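Local coordinates for polycomb protein Pcl (Drosophila melanogaster, PDB 5OQD) that helps establish Polycomb repression of homeotic genes as a chromatin-binding component of the Esc/E(z) histone H3 methyltransferase complex in the early embryo, at residues 151-159 and 171-180. Residues are numbered along the deposited sequence; the frame is centred on the assembly and turned at random.
Sequences LKDYSDRFV and YALRHSGPPH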
ATOM      1  N   LEU B 151       4.309 -15.577  -0.158  1.00 33.29           N
ATOM      2  CA  LEU B 151       3.310 -15.870  -1.179  1.00 39.25           C
ATOM      3  C   LEU B 151       2.525 -17.135  -0.839  1.00 40.91           C
ATOM      4  O   LEU B 151       1.365 -17.276  -1.225  1.00 41.97           O
ATOM      5  CB  LEU B 151       3.975 -16.011  -2.551  1.00 49.50           C
ATOM      6  CG  LEU B 151       4.534 -14.719  -3.152  1.00 51.31           C
ATOM      7  CD1 LEU B 151       5.567 -15.012  -4.225  1.00 41.94           C
ATOM      8  CD2 LEU B 151       3.409 -13.867  -3.718  1.00 39.73           C
ATOM      9  N   LYS B 152       3.162 -18.052  -0.115  1.00 42.12           N
ATOM     10  CA  LYS B 152       2.492 -19.261   0.349  1.00 40.98           C
ATOM     11  C   LYS B 152       1.558 -18.962   1.516  1.00 40.56           C
ATOM     12  O   LYS B 152       0.403 -19.382   1.521  1.00 34.36           O
ATOM     13  CB  LYS B 152       3.510 -20.322   0.764  1.00 41.45           C
ATOM     14  CG  LYS B 152       3.681 -21.448  -0.237  1.00 48.22           C
ATOM     15  CD  LYS B 152       4.331 -22.656   0.418  1.00 63.43           C
ATOM     16  CE  LYS B 152       4.615 -23.752  -0.599  1.00 95.35           C
ATOM     17  NZ  LYS B 152       5.596 -23.307  -1.628  1.00 69.44           N
ATOM     18  N   ASP B 153       2.072 -18.236   2.506  1.00 38.47           N
ATOM     19  CA  ASP B 153       1.290 -17.872   3.685  1.00 42.06           C
ATOM     20  C   ASP B 153       0.069 -17.041   3.305  1.00 43.05           C
ATOM     21  O   ASP B 153      -0.967 -17.100   3.967  1.00 42.42           O
ATOM     22  CB  ASP B 153       2.153 -17.101   4.686  1.00 38.70           C
ATOM     23  CG  ASP B 153       3.337 -17.910   5.181  1.00 42.00           C
ATOM     24  OD1 ASP B 153       3.294 -19.155   5.086  1.00 44.39           O
ATOM     25  OD2 ASP B 153       4.307 -17.299   5.676  1.00 47.83           O
ATOM     26  N   TYR B 154       0.206 -16.262   2.237  1.00 46.12           N
ATOM     27  CA  TYR B 154      -0.890 -15.446   1.733  1.00 40.89           C
ATOM     28  C   TYR B 154      -1.552 -16.014   0.483  1.00 38.78           C
ATOM     29  O   TYR B 154      -1.966 -15.267  -0.402  1.00 45.14           O
ATOM     30  CB  TYR B 154      -0.421 -14.009   1.502  1.00 26.83           C
ATOM     31  CG  TYR B 154      -0.239 -13.220   2.775  1.00 35.38           C
ATOM     32  CD1 TYR B 154       0.924 -13.336   3.529  1.00 30.06           C
ATOM     33  CD2 TYR B 154      -1.237 -12.366   3.230  1.00 37.43           C
ATOM     34  CE1 TYR B 154       1.091 -12.616   4.698  1.00 31.51           C
ATOM     35  CE2 TYR B 154      -1.076 -11.636   4.393  1.00 34.19           C
ATOM     36  CZ  TYR B 154       0.088 -11.770   5.127  1.00 44.27           C
ATOM     37  OH  TYR B 154       0.253 -11.050   6.290  1.00 47.42           O
ATOM     38  N   SER B 155      -1.655 -17.339   0.425  1.00 40.70           N
ATOM     39  CA  SER B 155      -2.289 -18.016  -0.702  1.00 41.46           C
ATOM     40  C   SER B 155      -3.693 -17.505  -1.009  1.00 48.95           C
ATOM     41  O   SER B 155      -4.193 -17.663  -2.122  1.00 51.60           O
ATOM     42  CB  SER B 155      -2.321 -19.528  -0.469  1.00 39.31           C
ATOM     43  OG  SER B 155      -1.013 -20.044  -0.300  1.00 51.94           O
ATOM     44  N   ASP B 156      -4.322 -16.891  -0.012  1.00 42.43           N
ATOM     45  CA  ASP B 156      -5.656 -16.328  -0.173  1.00 47.60           C
ATOM     46  C   ASP B 156      -5.641 -15.124  -1.111  1.00 42.27           C
ATOM     47  O   ASP B 156      -6.601 -14.888  -1.844  1.00 49.87           O
ATOM     48  CB  ASP B 156      -6.233 -15.937   1.190  1.00 47.90           C
ATOM     49  CG  ASP B 156      -5.299 -15.047   1.986  1.00 48.70           C
ATOM     50  OD1 ASP B 156      -4.200 -15.517   2.353  1.00 55.34           O
ATOM     51  OD2 ASP B 156      -5.666 -13.883   2.256  1.00 45.96           O
ATOM     52  N   ARG B 157      -4.564 -14.366  -1.098  1.00 50.58           N
ATOM     53  CA  ARG B 157      -4.421 -13.232  -1.986  1.00 45.62           C
ATOM     54  C   ARG B 157      -3.641 -13.521  -3.240  1.00 47.83           C
ATOM     55  O   ARG B 157      -3.791 -12.872  -4.221  1.00 44.69           O
ATOM     56  CB  ARG B 157      -3.728 -12.095  -1.273  1.00 48.05           C
ATOM     57  CG  ARG B 157      -4.254 -11.826   0.105  1.00 59.66           C
ATOM     58  CD  ARG B 157      -4.228 -10.353   0.416  1.00 64.19           C
ATOM     59  NE  ARG B 157      -3.991 -10.084   1.820  1.00 67.63           N
ATOM     60  CZ  ARG B 157      -3.411  -8.985   2.258  1.00 65.37           C
ATOM     61  NH1 ARG B 157      -3.038  -8.057   1.411  1.00 65.59           N
ATOM     62  NH2 ARG B 157      -3.229  -8.811   3.538  1.00 86.82           N
ATOM     63  N   PHE B 158      -2.782 -14.509  -3.191  1.00 47.63           N
ATOM     64  CA  PHE B 158      -1.914 -14.814  -4.324  1.00 44.89           C
ATOM     65  C   PHE B 158      -2.103 -16.230  -4.867  1.00 49.32           C
ATOM     66  O   PHE B 158      -2.045 -17.205  -4.116  1.00 51.89           O
ATOM     67  CB  PHE B 158      -0.448 -14.622  -3.932  1.00 41.54           C
ATOM     68  CG  PHE B 158      -0.156 -13.296  -3.291  1.00 40.63           C
ATOM     69  CD1 PHE B 158      -0.385 -12.116  -3.976  1.00 42.98           C
ATOM     70  CD2 PHE B 158       0.362 -13.231  -2.007  1.00 42.13           C
ATOM     71  CE1 PHE B 158      -0.113 -10.893  -3.388  1.00 40.25           C
ATOM     72  CE2 PHE B 158       0.638 -12.011  -1.414  1.00 44.23           C
ATOM     73  CZ  PHE B 158       0.398 -10.839  -2.107  1.00 40.68           C
ATOM     74  N   VAL B 159      -2.332 -16.338  -6.173  1.00 48.71           N
ATOM     75  CA  VAL B 159      -2.350 -17.637  -6.836  1.00 56.15           C
ATOM     76  C   VAL B 159      -0.949 -18.002  -7.294  1.00 47.77           C
ATOM     77  O   VAL B 159      -0.211 -17.155  -7.792  1.00 50.82           O
ATOM     78  CB  VAL B 159      -3.276 -17.664  -8.064  1.00 57.36           C
ATOM     79  CG1 VAL B 159      -3.161 -19.001  -8.786  1.00 61.98           C
ATOM     80  CG2 VAL B 159      -4.697 -17.397  -7.663  1.00 65.02           C
ATOM     81  N   TYR B 171       3.171 -16.134 -10.200  1.00 56.16           N
ATOM     82  CA  TYR B 171       2.236 -15.636  -9.208  1.00 53.05           C
ATOM     83  C   TYR B 171       1.313 -14.567  -9.763  1.00 60.14           C
ATOM     84  O   TYR B 171       1.649 -13.864 -10.697  1.00 54.35           O
ATOM     85  CB  TYR B 171       2.982 -15.110  -7.988  1.00 46.57           C
ATOM     86  CG  TYR B 171       3.760 -16.178  -7.274  1.00 57.47           C
ATOM     87  CD1 TYR B 171       3.148 -17.010  -6.361  1.00 54.03           C
ATOM     88  CD2 TYR B 171       5.105 -16.367  -7.528  1.00 59.08           C
ATOM     89  CE1 TYR B 171       3.854 -17.995  -5.714  1.00 57.38           C
ATOM     90  CE2 TYR B 171       5.818 -17.348  -6.884  1.00 54.23           C
ATOM     91  CZ  TYR B 171       5.185 -18.157  -5.978  1.00 56.06           C
ATOM     92  OH  TYR B 171       5.892 -19.134  -5.336  1.00 59.03           O
ATOM     93  N   ALA B 172       0.137 -14.465  -9.170  1.00 48.45           N
ATOM     94  CA  ALA B 172      -0.850 -13.475  -9.567  1.00 46.95           C
ATOM     95  C   ALA B 172      -1.827 -13.230  -8.428  1.00 52.38           C
ATOM     96  O   ALA B 172      -2.026 -14.095  -7.575  1.00 52.34           O
ATOM     97  CB  ALA B 172      -1.591 -13.930 -10.815  1.00 46.61           C
ATOM     98  N   LEU B 173      -2.425 -12.045  -8.410  1.00 46.47           N
ATOM     99  CA  LEU B 173      -3.473 -11.744  -7.446  1.00 46.14           C
ATOM    100  C   LEU B 173      -4.682 -12.623  -7.732  1.00 50.50           C
ATOM    101  O   LEU B 173      -5.093 -12.760  -8.885  1.00 49.38           O
ATOM    102  CB  LEU B 173      -3.859 -10.265  -7.503  1.00 45.58           C
ATOM    103  CG  LEU B 173      -2.816  -9.249  -7.037  1.00 44.23           C
ATOM    104  CD1 LEU B 173      -3.277  -7.833  -7.354  1.00 54.81           C
ATOM    105  CD2 LEU B 173      -2.550  -9.402  -5.552  1.00 42.34           C
ATOM    106  N   ARG B 174      -5.242 -13.228  -6.691  1.00 51.13           N
ATOM    107  CA  ARG B 174      -6.397 -14.099  -6.868  1.00 54.05           C
ATOM    108  C   ARG B 174      -7.622 -13.279  -7.245  1.00 60.52           C
ATOM    109  O   ARG B 174      -8.557 -13.784  -7.864  1.00 60.17           O
ATOM    110  CB  ARG B 174      -6.661 -14.917  -5.603  1.00 51.26           C
ATOM    111  CG  ARG B 174      -7.613 -16.081  -5.818  1.00 53.73           C
ATOM    112  CD  ARG B 174      -7.719 -16.956  -4.584  1.00 52.43           C
ATOM    113  NE  ARG B 174      -6.435 -17.537  -4.201  1.00 53.63           N
ATOM    114  CZ  ARG B 174      -5.929 -18.648  -4.725  1.00 57.60           C
ATOM    115  NH1 ARG B 174      -6.595 -19.304  -5.666  1.00 55.70           N
ATOM    116  NH2 ARG B 174      -4.755 -19.103  -4.312  1.00 54.16           N
ATOM    117  N   HIS B 175      -7.599 -12.006  -6.874  1.00 48.18           N
ATOM    118  CA  HIS B 175      -8.700 -11.101  -7.167  1.00 53.90           C
ATOM    119  C   HIS B 175      -8.173  -9.743  -7.622  1.00 64.15           C
ATOM    120  O   HIS B 175      -6.980  -9.463  -7.517  1.00 62.40           O
ATOM    121  CB  HIS B 175      -9.606 -10.963  -5.945  1.00 54.25           C
ATOM    122  CG  HIS B 175     -10.128 -12.273  -5.439  1.00 49.26           C
ATOM    123  ND1 HIS B 175     -11.276 -12.857  -5.931  1.00 54.83           N
ATOM    124  CD2 HIS B 175      -9.647 -13.123  -4.501  1.00 58.30           C
ATOM    125  CE1 HIS B 175     -11.486 -14.003  -5.309  1.00 60.41           C
ATOM    126  NE2 HIS B 175     -10.512 -14.188  -4.436  1.00 57.46           N
ATOM    127  N   SER B 176      -9.070  -8.905  -8.125  1.00 56.16           N
ATOM    128  CA  SER B 176      -8.685  -7.670  -8.805  1.00 63.53           C
ATOM    129  C   SER B 176      -8.230  -6.547  -7.874  1.00 60.15           C
ATOM    130  O   SER B 176      -7.549  -5.617  -8.307  1.00 79.14           O
ATOM    131  CB  SER B 176      -9.852  -7.168  -9.658  1.00 71.70           C
ATOM    132  OG  SER B 176     -10.993  -6.916  -8.856  1.00 68.96           O
ATOM    133  N   GLY B 177      -8.605  -6.638  -6.603  1.00 52.02           N
ATOM    134  CA  GLY B 177      -8.405  -5.549  -5.662  1.00 64.96           C
ATOM    135  C   GLY B 177      -6.981  -5.076  -5.428  1.00 58.69           C
ATOM    136  O   GLY B 177      -6.024  -5.793  -5.713  1.00 63.56           O
ATOM    137  N   PRO B 178      -6.844  -3.848  -4.905  1.00 61.50           N
ATOM    138  CA  PRO B 178      -5.587  -3.205  -4.508  1.00 54.70           C
ATOM    139  C   PRO B 178      -5.079  -3.758  -3.175  1.00 45.95           C
ATOM    140  O   PRO B 178      -5.791  -4.549  -2.556  1.00 49.18           O
ATOM    141  CB  PRO B 178      -5.982  -1.729  -4.389  1.00 61.97           C
ATOM    142  CG  PRO B 178      -7.401  -1.770  -3.986  1.00 57.86           C
ATOM    143  CD  PRO B 178      -7.996  -2.949  -4.710  1.00 63.35           C
ATOM    144  N   PRO B 179      -3.861  -3.371  -2.748  1.00 44.91           N
ATOM    145  CA  PRO B 179      -3.327  -3.828  -1.459  1.00 45.27           C
ATOM    146  C   PRO B 179      -4.273  -3.602  -0.281  1.00 53.17           C
ATOM    147  O   PRO B 179      -4.906  -2.551  -0.182  1.00 54.67           O
ATOM    148  CB  PRO B 179      -2.061  -2.987  -1.296  1.00 39.20           C
ATOM    149  CG  PRO B 179      -1.596  -2.767  -2.685  1.00 46.78           C
ATOM    150  CD  PRO B 179      -2.845  -2.632  -3.522  1.00 49.82           C
ATOM    151  N   HIS B 180      -4.385  -4.610   0.574  1.00 50.42           N
ATOM    152  CA  HIS B 180      -5.166  -4.453   1.774  1.00 45.53           C
ATOM    153  C   HIS B 180      -4.430  -3.444   2.631  1.00 59.64           C
ATOM    154  O   HIS B 180      -3.218  -3.541   2.829  1.00 59.03           O
ATOM    155  CB  HIS B 180      -5.297  -5.784   2.513  1.00 53.54           C
ATOM    156  CG  HIS B 180      -6.085  -6.815   1.766  1.00 53.47           C
ATOM    157  ND1 HIS B 180      -5.529  -7.608   0.785  1.00 80.02           N
ATOM    158  CD2 HIS B 180      -7.384  -7.183   1.856  1.00 68.04           C
ATOM    159  CE1 HIS B 180      -6.453  -8.421   0.302  1.00 66.14           C
ATOM    160  NE2 HIS B 180      -7.589  -8.182   0.936  1.00 49.02           N
TER
HETATM  161  O   HOH W   1      -1.821  -5.788   1.132  1.00 44.50           O
HETATM  162  O   HOH W   2      -6.445 -11.476  -4.368  1.00 48.33           O
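L151, in the last turn of helix 140-153, meets Y171 of strand 170-173 by setting a single methyl on the aromatic face: CD1 stands 3.4 Å from the ring centroid and only 6° off its normal, a CH-pi contact. The other branch, CD2, lies over one face of the F158 ring near its rim; the two methyls of one leucine thus reach two aromatic rings. The F158 ring runs alongside L173, CE1 lying 3.6 Å from L173 CD2. Helix 114-125 packs on Y171, and helix 92-104 on F158 and L173.

Backbone bonds join the two strands beside this apolar patch. V159 N donates to A172 O at 2.7 Å and A172 N returns a bond to V159 O, the reciprocal pair of an antiparallel hairpin; R174 N extends the ladder to R157 O. This is the beta hairpin, or wing, of the winged-helix domain that follows the PHD finger, and here it is joined to the helix preceding it by the turn 154-157. It serves as a worked example of how a two-stranded hairpin can divide its labour, one side given to apolar packing against helices and the other to charged side chains facing solvent.

Packing thins out towards solvent. R174 extends with CG anti to its backbone N (chi1 -166°), then bends at chi3, laying its guanidinium flat across V159 CG2, which sits over the centre of one face at 3.4 Å from CZ. The edge of the same group is turned to the turn's backbone: NH2 gives S155 O a bond of 2.7 Å, close to the guanidinium plane, while NE adds a weak one. At the far end, the direct approach of R157 to H180 is too close in the model to be relied on, but a water bridges R157 NH1, at 2.6 Å, to H180 O.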